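Local coordinates for protein COBE (PDB 2W6K) that probably takes part in the biosynthesis of cobalamin (vitamin B12) in Pseudomonas aeruginosa, at residues A29-T34 with A43-L48; V102-A107 with L122-S127; A109-L114 with A134-L139. One frame throughout, in Å; residues are numbered along the deposited sequence.

Interaction 1: A29-T34 with A43-L48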
ATOM      1  N   ALA A  29      -5.863   7.402 -10.908  1.00  9.95           N
ATOM      2  CA  ALA A  29      -7.127   8.113 -10.549  1.00 11.14           C
ATOM      3  C   ALA A  29      -7.689   7.603  -9.217  1.00 10.75           C
ATOM      4  O   ALA A  29      -8.128   8.377  -8.368  1.00 12.21           O
ATOM      5  CB  ALA A  29      -8.162   7.997 -11.636  1.00 11.33           C
ATOM      6  N   LEU A  30      -7.626   6.299  -9.016  1.00  9.94           N
ATOM      7  CA  LEU A  30      -8.113   5.750  -7.778  1.00  9.70           C
ATOM      8  C   LEU A  30      -7.198   6.128  -6.606  1.00  8.96           C
ATOM      9  O   LEU A  30      -7.680   6.422  -5.506  1.00  8.41           O
ATOM     10  CB  LEU A  30      -8.274   4.253  -7.880  1.00  9.13           C
ATOM     11  CG  LEU A  30      -8.874   3.567  -6.646  1.00 12.01           C
ATOM     12  CD1 LEU A  30     -10.289   4.058  -6.302  1.00 14.90           C
ATOM     13  CD2 LEU A  30      -8.917   2.074  -6.874  1.00 12.87           C
ATOM     14  N   LEU A  31      -5.892   6.115  -6.856  1.00  8.85           N
ATOM     15  CA  LEU A  31      -4.913   6.505  -5.856  1.00  8.56           C
ATOM     16  C   LEU A  31      -5.157   7.957  -5.436  1.00  8.82           C
ATOM     17  O   LEU A  31      -5.171   8.255  -4.239  1.00  8.61           O
ATOM     18  CB  LEU A  31      -3.484   6.348  -6.405  1.00  8.81           C
ATOM     19  CG  LEU A  31      -2.300   6.729  -5.494  1.00  8.70           C
ATOM     20  CD1 LEU A  31      -2.300   5.915  -4.185  1.00  9.46           C
ATOM     21  CD2 LEU A  31      -1.012   6.512  -6.229  1.00  8.90           C
ATOM     22  N   GLU A  32      -5.343   8.835  -6.419  1.00 10.56           N
ATOM     23  CA  GLU A  32      -5.575  10.269  -6.146  1.00 11.93           C
ATOM     24  C   GLU A  32      -6.821  10.467  -5.299  1.00 12.26           C
ATOM     25  O   GLU A  32      -6.826  11.278  -4.345  1.00 12.62           O
ATOM     26  CB  GLU A  32      -5.728  11.014  -7.463  1.00 13.07           C
ATOM     27  CG  GLU A  32      -4.447  11.422  -8.069  1.00 18.82           C
ATOM     28  CD  GLU A  32      -4.678  12.413  -9.205  1.00 23.59           C
ATOM     29  OE1 GLU A  32      -4.127  13.537  -9.137  1.00 28.80           O
ATOM     30  OE2 GLU A  32      -5.436  12.076 -10.136  1.00 26.88           O
ATOM     31  N   ARG A  33      -7.882   9.739  -5.633  1.00 20.00           N
ATOM     32  CA  ARG A  33      -9.123   9.801  -4.871  1.00 20.00           C
ATOM     33  C   ARG A  33      -8.909   9.345  -3.430  1.00 20.00           C
ATOM     34  O   ARG A  33      -9.389   9.979  -2.491  1.00 13.63           O
ATOM     35  CB  ARG A  33     -10.203   8.945  -5.537  1.00 20.00           C
ATOM     36  CG  ARG A  33     -11.442   9.722  -5.951  1.00 20.00           C
ATOM     37  CD  ARG A  33     -11.209  10.485  -7.245  1.00 20.00           C
ATOM     38  NE  ARG A  33     -10.464  11.722  -7.024  1.00 20.00           N
ATOM     39  CZ  ARG A  33      -9.664  12.282  -7.925  1.00 20.00           C
ATOM     40  NH1 ARG A  33      -9.026  13.409  -7.637  1.00 20.00           N
ATOM     41  NH2 ARG A  33      -9.501  11.717  -9.113  1.00 20.00           N
ATOM     42  N   THR A  34      -8.185   8.243  -3.267  1.00 12.43           N
ATOM     43  CA  THR A  34      -7.964   7.654  -1.949  1.00 11.43           C
ATOM     44  C   THR A  34      -7.137   8.588  -1.057  1.00 11.61           C
ATOM     45  O   THR A  34      -7.458   8.798   0.121  1.00 11.72           O
ATOM     46  CB  THR A  34      -7.283   6.278  -2.082  1.00 11.06           C
ATOM     47  OG1 THR A  34      -8.107   5.414  -2.886  1.00 13.20           O
ATOM     48  CG2 THR A  34      -7.140   5.657  -0.708  1.00 13.46           C
ATOM     49  N   ALA A  43       2.116  14.030  -3.805  1.00 13.43           N
ATOM     50  CA  ALA A  43       3.495  14.446  -3.467  1.00 14.66           C
ATOM     51  C   ALA A  43       4.052  13.823  -2.173  1.00 14.84           C
ATOM     52  O   ALA A  43       5.262  13.668  -2.004  1.00 17.23           O
ATOM     53  CB  ALA A  43       3.565  15.972  -3.390  1.00 14.85           C
ATOM     54  N   GLU A  44       3.144  13.444  -1.274  1.00 14.42           N
ATOM     55  CA  GLU A  44       3.500  12.910   0.024  1.00 14.41           C
ATOM     56  C   GLU A  44       3.794  11.414   0.033  1.00 13.55           C
ATOM     57  O   GLU A  44       4.383  10.902   0.980  1.00 15.05           O
ATOM     58  CB  GLU A  44       2.380  13.187   1.021  1.00 14.39           C
ATOM     59  CG  GLU A  44       2.193  14.652   1.292  1.00 17.32           C
ATOM     60  CD  GLU A  44       1.151  14.846   2.340  1.00 19.95           C
ATOM     61  OE1 GLU A  44       0.007  15.186   1.982  1.00 20.67           O
ATOM     62  OE2 GLU A  44       1.497  14.610   3.506  1.00 24.06           O
ATOM     63  N   LEU A  45       3.336  10.702  -0.991  1.00 13.99           N
ATOM     64  CA  LEU A  45       3.607   9.265  -1.063  1.00 14.53           C
ATOM     65  C   LEU A  45       5.084   8.969  -1.132  1.00 14.22           C
ATOM     66  O   LEU A  45       5.789   9.576  -1.932  1.00 14.50           O
ATOM     67  CB  LEU A  45       3.021   8.694  -2.352  1.00 14.69           C
ATOM     68  CG  LEU A  45       1.638   8.115  -2.437  1.00 18.09           C
ATOM     69  CD1 LEU A  45       1.599   7.309  -3.729  1.00 18.13           C
ATOM     70  CD2 LEU A  45       1.317   7.233  -1.224  1.00 15.86           C
ATOM     71  N   ASP A  46       5.530   7.986  -0.364  1.00 13.67           N
ATOM     72  CA  ASP A  46       6.898   7.488  -0.428  1.00 14.03           C
ATOM     73  C   ASP A  46       7.091   6.286  -1.356  1.00 12.98           C
ATOM     74  O   ASP A  46       8.133   6.168  -1.999  1.00 13.86           O
ATOM     75  CB  ASP A  46       7.400   7.171   0.956  1.00 14.77           C
ATOM     76  CG  ASP A  46       7.509   8.414   1.809  1.00 17.56           C
ATOM     77  OD1 ASP A  46       8.453   9.204   1.583  1.00 21.76           O
ATOM     78  OD2 ASP A  46       6.648   8.611   2.678  1.00 18.17           O
ATOM     79  N   ALA A  47       6.115   5.379  -1.416  1.00 11.09           N
ATOM     80  CA  ALA A  47       6.294   4.161  -2.218  1.00 10.47           C
ATOM     81  C   ALA A  47       4.957   3.498  -2.462  1.00  9.40           C
ATOM     82  O   ALA A  47       3.993   3.776  -1.745  1.00 11.18           O
ATOM     83  CB  ALA A  47       7.180   3.196  -1.487  1.00 10.81           C
ATOM     84  N   LEU A  48       4.935   2.579  -3.427  1.00  8.30           N
ATOM     85  CA  LEU A  48       3.750   1.771  -3.662  1.00  7.36           C
ATOM     86  C   LEU A  48       4.108   0.342  -3.255  1.00  7.65           C
ATOM     87  O   LEU A  48       5.289  -0.040  -3.288  1.00  7.18           O
ATOM     88  CB  LEU A  48       3.373   1.747  -5.137  1.00  8.73           C
ATOM     89  CG  LEU A  48       3.190   3.085  -5.868  1.00  8.62           C
ATOM     90  CD1 LEU A  48       3.041   2.767  -7.297  1.00 12.12           C
ATOM     91  CD2 LEU A  48       1.939   3.789  -5.306  1.00 11.23           C
TER
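Helix 24-37, which carries residues 29-34, stands well back from the 43-48 segment: the nearest pair of CA atoms, those of Leu31 and Leu48, is 10.1 Å apart. Segment 43-48 leaves the end of a 3-10 segment and leads into strand 47-51, and three leucine side chains bridge the gap without any polar bond between the segments. Leu31 supplies the helix side. Its CG lies anti to the backbone N (chi1 179°), which extends the fork into the gap, where both methyls come near Leu45 CD1. From the other side Leu45 reaches out to meet it tip to tip, Leu31 CD2 lying 3.7 Å from Leu45 CD1. The same Leu45 methyl is also 4.2 Å from Leu31 CD1, so it faces both branches of the fork. Leu48 meets Leu31 at a slant, with one branch only: its CD2 is 4.1 Å from Leu31 CD2. All three leucines are buried, and only 94 Å² is covered between the segments, as befits contacts made by methyl ends. Ala14 of strand 12-18 touches both Leu31 and Leu45, while Ile133 of strand 131-138 adds to the packing around Leu31. Strand 12-18, helix 24-37 and strand 47-51 form a beta-alpha-beta unit with parallel strands, and this cluster is part of the apolar layer between its crossover helix and the sheet.

Interaction 2: V102-A107 with L122-S127. With SO4 (sulfate ion), chain B.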
ATOM      1  N   VAL A 102      -4.798  -7.644  -0.347  1.00 10.25           N
ATOM      2  CA  VAL A 102      -3.472  -7.311  -0.850  1.00  9.67           C
ATOM      3  C   VAL A 102      -3.169  -5.854  -0.557  1.00  9.24           C
ATOM      4  O   VAL A 102      -2.062  -5.535  -0.130  1.00 10.03           O
ATOM      5  CB  VAL A 102      -3.320  -7.629  -2.363  1.00  8.89           C
ATOM      6  CG1 VAL A 102      -2.072  -6.979  -2.948  1.00 11.01           C
ATOM      7  CG2 VAL A 102      -3.320  -9.134  -2.557  1.00 12.54           C
ATOM      8  N   ALA A 103      -4.131  -4.973  -0.818  1.00  8.75           N
ATOM      9  CA  ALA A 103      -3.857  -3.527  -0.642  1.00  8.21           C
ATOM     10  C   ALA A 103      -3.527  -3.204   0.809  1.00  8.06           C
ATOM     11  O   ALA A 103      -2.565  -2.492   1.106  1.00  8.39           O
ATOM     12  CB  ALA A 103      -5.050  -2.708  -1.106  1.00  9.12           C
ATOM     13  N   GLU A 104      -4.355  -3.690   1.728  1.00  7.74           N
ATOM     14  CA  GLU A 104      -4.166  -3.372   3.143  1.00  8.23           C
ATOM     15  C   GLU A 104      -2.888  -4.029   3.705  1.00  8.65           C
ATOM     16  O   GLU A 104      -2.075  -3.372   4.355  1.00  8.06           O
ATOM     17  CB  GLU A 104      -5.402  -3.777   3.937  1.00  8.86           C
ATOM     18  CG  GLU A 104      -6.576  -2.920   3.564  1.00  9.99           C
ATOM     19  CD  GLU A 104      -7.856  -3.207   4.333  1.00 11.21           C
ATOM     20  OE1 GLU A 104      -7.904  -4.205   5.064  1.00 13.56           O
ATOM     21  OE2 GLU A 104      -8.821  -2.414   4.150  1.00 11.38           O
ATOM     22  N   ALA A 105      -2.703  -5.305   3.406  1.00  8.49           N
ATOM     23  CA  ALA A 105      -1.520  -6.033   3.915  1.00  8.36           C
ATOM     24  C   ALA A 105      -0.236  -5.510   3.335  1.00  7.77           C
ATOM     25  O   ALA A 105       0.735  -5.385   4.070  1.00  8.76           O
ATOM     26  CB  ALA A 105      -1.641  -7.536   3.674  1.00  8.48           C
ATOM     27  N   ALA A 106      -0.228  -5.164   2.040  1.00 10.15           N
ATOM     28  CA  ALA A 106       1.023  -4.695   1.399  1.00  8.22           C
ATOM     29  C   ALA A 106       1.411  -3.308   1.930  1.00  8.80           C
ATOM     30  O   ALA A 106       2.599  -3.020   2.162  1.00  9.29           O
ATOM     31  CB  ALA A 106       0.928  -4.702  -0.120  1.00  9.51           C
ATOM     32  N   ALA A 107       0.406  -2.477   2.169  1.00  8.51           N
ATOM     33  CA  ALA A 107       0.644  -1.146   2.726  1.00  8.44           C
ATOM     34  C   ALA A 107       1.306  -1.245   4.109  1.00  8.54           C
ATOM     35  O   ALA A 107       2.345  -0.616   4.346  1.00  9.94           O
ATOM     36  CB  ALA A 107      -0.660  -0.322   2.769  1.00  9.15           C
ATOM     37  N   LEU A 122      -4.584   4.119   7.441  1.00 12.59           N
ATOM     38  CA  LEU A 122      -5.324   5.399   7.591  1.00 13.91           C
ATOM     39  C   LEU A 122      -6.818   5.163   7.629  1.00 14.54           C
ATOM     40  O   LEU A 122      -7.594   5.949   8.217  1.00 15.82           O
ATOM     41  CB  LEU A 122      -4.955   6.327   6.435  1.00 14.66           C
ATOM     42  CG  LEU A 122      -3.652   7.095   6.653  1.00 16.62           C
ATOM     43  CD1 LEU A 122      -2.453   6.198   6.613  1.00 22.31           C
ATOM     44  CD2 LEU A 122      -3.601   8.142   5.565  1.00 17.34           C
ATOM     45  N   GLY A 123      -7.240   4.057   7.020  1.00 14.03           N
ATOM     46  CA  GLY A 123      -8.648   3.720   6.929  1.00 15.22           C
ATOM     47  C   GLY A 123      -8.797   2.456   6.138  1.00 14.67           C
ATOM     48  O   GLY A 123      -7.818   1.945   5.585  1.00 14.39           O
ATOM     49  N   ALA A 124     -10.024   1.950   6.045  1.00 14.96           N
ATOM     50  CA  ALA A 124     -10.319   0.854   5.151  1.00 14.65           C
ATOM     51  C   ALA A 124      -9.942   1.184   3.695  1.00 14.36           C
ATOM     52  O   ALA A 124     -10.014   2.339   3.261  1.00 14.60           O
ATOM     53  CB  ALA A 124     -11.810   0.525   5.234  1.00 16.23           C
ATOM     54  N   LYS A 125      -9.571   0.161   2.937  1.00 12.76           N
ATOM     55  CA  LYS A 125      -9.193   0.357   1.528  1.00 12.22           C
ATOM     56  C   LYS A 125     -10.353   0.954   0.755  1.00 12.91           C
ATOM     57  O   LYS A 125     -11.530   0.727   1.101  1.00 13.52           O
ATOM     58  CB  LYS A 125      -8.818  -0.975   0.914  1.00 11.29           C
ATOM     59  CG  LYS A 125     -10.025  -1.843   0.644  1.00 12.25           C
ATOM     60  CD  LYS A 125      -9.636  -3.269   0.371  1.00 15.40           C
ATOM     61  CE  LYS A 125     -10.867  -4.047   0.005  1.00 15.30           C
ATOM     62  NZ  LYS A 125     -10.649  -5.504   0.134  1.00 17.25           N
ATOM     63  N   ARG A 126     -10.021   1.724  -0.279  1.00 12.67           N
ATOM     64  CA  ARG A 126     -11.015   2.219  -1.246  1.00 14.27           C
ATOM     65  C   ARG A 126     -10.991   1.298  -2.471  1.00 14.53           C
ATOM     66  O   ARG A 126      -9.919   0.912  -2.979  1.00 12.75           O
ATOM     67  CB  ARG A 126     -10.731   3.674  -1.601  1.00 13.99           C
ATOM     68  CG  ARG A 126     -11.724   4.294  -2.606  1.00 16.34           C
ATOM     69  CD  ARG A 126     -11.451   5.790  -2.809  1.00 18.26           C
ATOM     70  NE  ARG A 126     -12.457   6.404  -3.679  0.80 24.12           N
ATOM     71  CZ  ARG A 126     -13.652   6.846  -3.287  0.80 27.58           C
ATOM     72  NH1 ARG A 126     -14.038   6.745  -2.019  0.80 27.63           N
ATOM     73  NH2 ARG A 126     -14.480   7.387  -4.184  0.80 27.86           N
ATOM     74  N   SER A 127     -12.175   0.931  -2.947  1.00 15.30           N
ATOM     75  CA  SER A 127     -12.291  -0.090  -3.979  1.00 17.17           C
ATOM     76  C   SER A 127     -13.188   0.362  -5.131  1.00 18.56           C
ATOM     77  O   SER A 127     -14.170   1.093  -4.911  1.00 18.37           O
ATOM     78  CB  SER A 127     -12.909  -1.349  -3.362  1.00 17.43           C
ATOM     79  OG  SER A 127     -12.087  -1.843  -2.317  1.00 19.95           O
TER
HETATM   80  S   SO4 B1140      -7.450  -6.347  -2.263  1.00 13.59           S
HETATM   81  O1  SO4 B1140      -8.529  -6.277  -3.301  1.00 19.44           O
HETATM   82  O2  SO4 B1140      -6.874  -7.684  -2.258  1.00 16.13           O
HETATM   83  O3  SO4 B1140      -8.062  -6.076  -0.978  1.00 17.46           O
HETATM   84  O4  SO4 B1140      -6.449  -5.372  -2.586  1.00 18.00           O
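Glu104 crosses the side chain of Lys125 at about a right angle, its OE2 lying 3.5 Å from Lys125 CB and its CG 4.0 Å from the same carbon. The polar part of the contact is made with the backbone: Lys125 N donates to Glu104 OE2 over 2.9 Å at an N-H...O angle of 160°, and OE2 accepts on its anti lone pair, the one away from OE1. Ser88 OG also bonds to OE2, and Leu87 N holds OE1, so both carboxylate oxygens are gripped and the group's rotation is fixed. The ammonium group does not touch the carboxylate. With CG set between the backbone N and the carbonyl carbon (chi1 74°) and the chain extended beyond it, Lys125 NZ ends 5.4 Å from Glu104 OE2, where it bonds to Ser88 O and to a sulfate ion. That sulfate, probably from the crystallisation liquor, sits at the N-terminal end of helix 102-115. Val102 N donates to its O2 over 2.8 Å. Ala103 N bonds to O4, Lys125 NZ to O3, and Ser101 OG adds another bond; the helix dipole probably favours the anion there. The contact thus ties the first turn of helix 102-115 to edge strand 119-127, beside strand 131-138, whose Ala134 meets Glu104, while Val102 touches Ser50 and Ile51 of strand 47-51, and Arg126 packs on helix 24-37 and forms a salt bridge with Glu37.

Interaction 3: A109-L114 with A134-L139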
ATOM      1  N   ALA A 109       2.813  -3.882   5.513  1.00 10.34           N
ATOM      2  CA  ALA A 109       4.091  -4.622   5.415  1.00 10.80           C
ATOM      3  C   ALA A 109       5.242  -3.754   4.969  1.00 11.35           C
ATOM      4  O   ALA A 109       6.296  -3.736   5.625  1.00 12.19           O
ATOM      5  CB  ALA A 109       3.947  -5.858   4.516  1.00 10.06           C
ATOM      6  N   LEU A 110       5.046  -2.996   3.891  1.00 10.82           N
ATOM      7  CA  LEU A 110       6.100  -2.150   3.382  1.00 10.96           C
ATOM      8  C   LEU A 110       6.391  -1.003   4.353  1.00 11.39           C
ATOM      9  O   LEU A 110       7.559  -0.657   4.565  1.00 11.61           O
ATOM     10  CB  LEU A 110       5.768  -1.614   1.982  1.00 10.91           C
ATOM     11  CG  LEU A 110       6.898  -0.824   1.324  1.00  9.80           C
ATOM     12  CD1 LEU A 110       8.160  -1.731   1.152  1.00 11.07           C
ATOM     13  CD2 LEU A 110       6.476  -0.255  -0.007  1.00 10.51           C
ATOM     14  N   ALA A 111       5.355  -0.405   4.935  1.00 10.59           N
ATOM     15  CA  ALA A 111       5.583   0.730   5.845  1.00 10.97           C
ATOM     16  C   ALA A 111       6.467   0.298   7.011  1.00 11.95           C
ATOM     17  O   ALA A 111       7.404   1.010   7.386  1.00 13.01           O
ATOM     18  CB  ALA A 111       4.265   1.291   6.361  1.00 10.72           C
ATOM     19  N   GLU A 112       6.192  -0.883   7.546  1.00 12.41           N
ATOM     20  CA  GLU A 112       6.943  -1.377   8.728  1.00 14.44           C
ATOM     21  C   GLU A 112       8.367  -1.754   8.377  1.00 15.17           C
ATOM     22  O   GLU A 112       9.268  -1.567   9.203  1.00 15.16           O
ATOM     23  CB  GLU A 112       6.211  -2.535   9.417  1.00 14.63           C
ATOM     24  CG  GLU A 112       4.876  -2.095   9.993  1.00 17.02           C
ATOM     25  CD  GLU A 112       4.287  -3.055  11.012  1.00 19.88           C
ATOM     26  OE1 GLU A 112       4.692  -4.231  11.017  1.00 21.43           O
ATOM     27  OE2 GLU A 112       3.391  -2.608  11.769  1.00 22.35           O
ATOM     28  N   ARG A 113       8.577  -2.290   7.169  1.00 15.45           N
ATOM     29  CA  ARG A 113       9.919  -2.633   6.685  1.00 16.27           C
ATOM     30  C   ARG A 113      10.821  -1.463   6.385  1.00 16.61           C
ATOM     31  O   ARG A 113      12.016  -1.509   6.728  1.00 17.13           O
ATOM     32  CB  ARG A 113       9.854  -3.567   5.469  1.00 17.70           C
ATOM     33  CG  ARG A 113       9.580  -4.934   5.930  1.00 20.04           C
ATOM     34  CD  ARG A 113       8.990  -5.874   4.931  1.00 23.24           C
ATOM     35  NE  ARG A 113       8.822  -7.122   5.654  1.00 25.05           N
ATOM     36  CZ  ARG A 113       7.871  -7.351   6.556  1.00 26.95           C
ATOM     37  NH1 ARG A 113       7.845  -8.513   7.184  1.00 27.74           N
ATOM     38  NH2 ARG A 113       6.945  -6.429   6.832  1.00 27.32           N
ATOM     39  N   LEU A 114      10.279  -0.436   5.726  1.00 14.69           N
ATOM     40  CA  LEU A 114      11.022   0.791   5.486  1.00 14.16           C
ATOM     41  C   LEU A 114      11.197   1.590   6.764  1.00 15.16           C
ATOM     42  O   LEU A 114      12.249   2.226   6.949  1.00 14.65           O
ATOM     43  CB  LEU A 114      10.349   1.663   4.407  1.00 13.28           C
ATOM     44  CG  LEU A 114      10.275   1.052   3.010  1.00 13.19           C
ATOM     45  CD1 LEU A 114       9.363   1.905   2.084  1.00 14.53           C
ATOM     46  CD2 LEU A 114      11.667   0.805   2.388  1.00 13.54           C
ATOM     47  N   ALA A 134      -5.058   0.994  -0.435  1.00  7.55           N
ATOM     48  CA  ALA A 134      -5.058   1.337   0.994  1.00  7.32           C
ATOM     49  C   ALA A 134      -3.830   2.168   1.326  1.00  7.64           C
ATOM     50  O   ALA A 134      -2.811   2.069   0.661  1.00  8.55           O
ATOM     51  CB  ALA A 134      -5.086   0.092   1.862  1.00  8.87           C
ATOM     52  N   LEU A 135      -3.927   2.924   2.395  1.00  8.69           N
ATOM     53  CA  LEU A 135      -2.812   3.800   2.808  1.00  8.54           C
ATOM     54  C   LEU A 135      -2.357   3.445   4.206  1.00 10.08           C
ATOM     55  O   LEU A 135      -3.175   3.224   5.090  1.00  9.65           O
ATOM     56  CB  LEU A 135      -3.232   5.282   2.749  1.00  8.96           C
ATOM     57  CG  LEU A 135      -3.806   5.799   1.422  1.00  7.71           C
ATOM     58  CD1 LEU A 135      -4.297   7.248   1.633  1.00 11.55           C
ATOM     59  CD2 LEU A 135      -2.732   5.725   0.348  1.00 10.61           C
ATOM     60  N   ALA A 136      -1.046   3.390   4.405  1.00  9.76           N
ATOM     61  CA  ALA A 136      -0.510   3.133   5.736  1.00 11.55           C
ATOM     62  C   ALA A 136       0.527   4.180   6.072  1.00 13.68           C
ATOM     63  O   ALA A 136       1.261   4.661   5.205  1.00 12.67           O
ATOM     64  CB  ALA A 136       0.099   1.717   5.837  1.00 11.01           C
ATOM     65  N   ARG A 137       0.583   4.531   7.353  1.00 16.06           N
ATOM     66  CA  ARG A 137       1.518   5.532   7.847  1.00 20.09           C
ATOM     67  C   ARG A 137       2.261   5.035   9.084  1.00 21.91           C
ATOM     68  O   ARG A 137       1.693   4.346   9.932  1.00 20.74           O
ATOM     69  CB  ARG A 137       0.787   6.838   8.161  1.00 20.48           C
ATOM     70  CG  ARG A 137      -0.536   6.650   8.886  1.00 26.64           C
ATOM     71  CD  ARG A 137      -0.695   7.657  10.013  1.00 31.48           C
ATOM     72  NE  ARG A 137      -1.671   7.216  11.005  1.00 35.74           N
ATOM     73  CZ  ARG A 137      -2.839   7.813  11.223  1.00 39.21           C
ATOM     74  NH1 ARG A 137      -3.181   8.881  10.516  1.00 40.75           N
ATOM     75  NH2 ARG A 137      -3.665   7.342  12.147  1.00 40.27           N
ATOM     76  N   LEU A 138       3.536   5.393   9.173  1.00 24.54           N
ATOM     77  CA  LEU A 138       4.374   5.035  10.284  1.00 28.50           C
ATOM     78  C   LEU A 138       3.855   5.789  11.500  1.00 30.82           C
ATOM     79  O   LEU A 138       3.819   7.028  11.519  1.00 31.94           O
ATOM     80  CB  LEU A 138       5.819   5.396   9.965  1.00 27.88           C
ATOM     81  CG  LEU A 138       6.896   4.685  10.776  1.00 28.84           C
ATOM     82  CD1 LEU A 138       6.880   3.155  10.559  1.00 27.91           C
ATOM     83  CD2 LEU A 138       8.234   5.279  10.426  1.00 28.50           C
ATOM     84  N   LEU A 139       3.417   5.008  12.477  1.00 34.15           N
ATOM     85  CA  LEU A 139       2.720   5.460  13.675  1.00 37.63           C
ATOM     86  C   LEU A 139       3.718   5.887  14.739  1.00 39.13           C
ATOM     87  O   LEU A 139       4.279   5.023  15.424  1.00 40.29           O
ATOM     88  CB  LEU A 139       1.921   4.274  14.220  1.00 37.66           C
ATOM     89  CG  LEU A 139       0.569   4.330  14.922  1.00 39.16           C
ATOM     90  CD1 LEU A 139       0.507   3.170  15.908  1.00 39.98           C
ATOM     91  CD2 LEU A 139       0.271   5.648  15.633  1.00 40.33           C
TER
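Ala111 and Ala136 meet through their methyl groups, CB to CB at 4.2 Å, and together with Leu138 they make up the tightly packed part of the contact. Both alanine CB atoms point across the interface. Small side chains here let the backbones come close, Ala111 CA lying 6.5 Å from Ala136 CA. The nearest CA pair is that of Ala111 and Leu138, 6.3 Å apart. Leu138 has CG anti to the backbone N (chi1 -160°), which brings its CD1 to 3.9 Å from Ala111 O, an apolar methyl against a helix carbonyl. Ile13 of strand 12-18 and Ala119 of strand 119-127 also touch Ala111. The more open side of the helix, at Glu112 and the exposed Arg113, makes no direct contact with segment 134-139. Glu112 is instead anchored by a salt bridge to Arg85 and by hydrogen bonds to Tyr82 OH and Ala119 N, while Arg113 NH2 bonds back to Ala109 O and to Tyr82 OH. With 132 Å² covered and no polar bond between the segments, this is helix-on-sheet packing in an alpha/beta fold, where alanines allow close approach over a central mixed sheet.

The three contacts are built on one mixed sheet, with about 11 to 13 Å between centres. Interaction 1 closes along the chain before the other two open, whereas interactions 2 and 3 interleave: both draw on helix 102-115, which packs over the neighbouring antiparallel strands 119-127 and 131-138. Leu122 N lies 2.9 Å from Leu135 O, a probable hydrogen bond joining those strands. Successive residues of strand 131-138 face opposite ways: Leu135 meets Thr34 of helix 24-37, whereas Ala136 meets Ala111 of helix 102-115. The two helices therefore lie on opposite faces of the sheet, so the three contacts fasten helices to one central sheet within the family region.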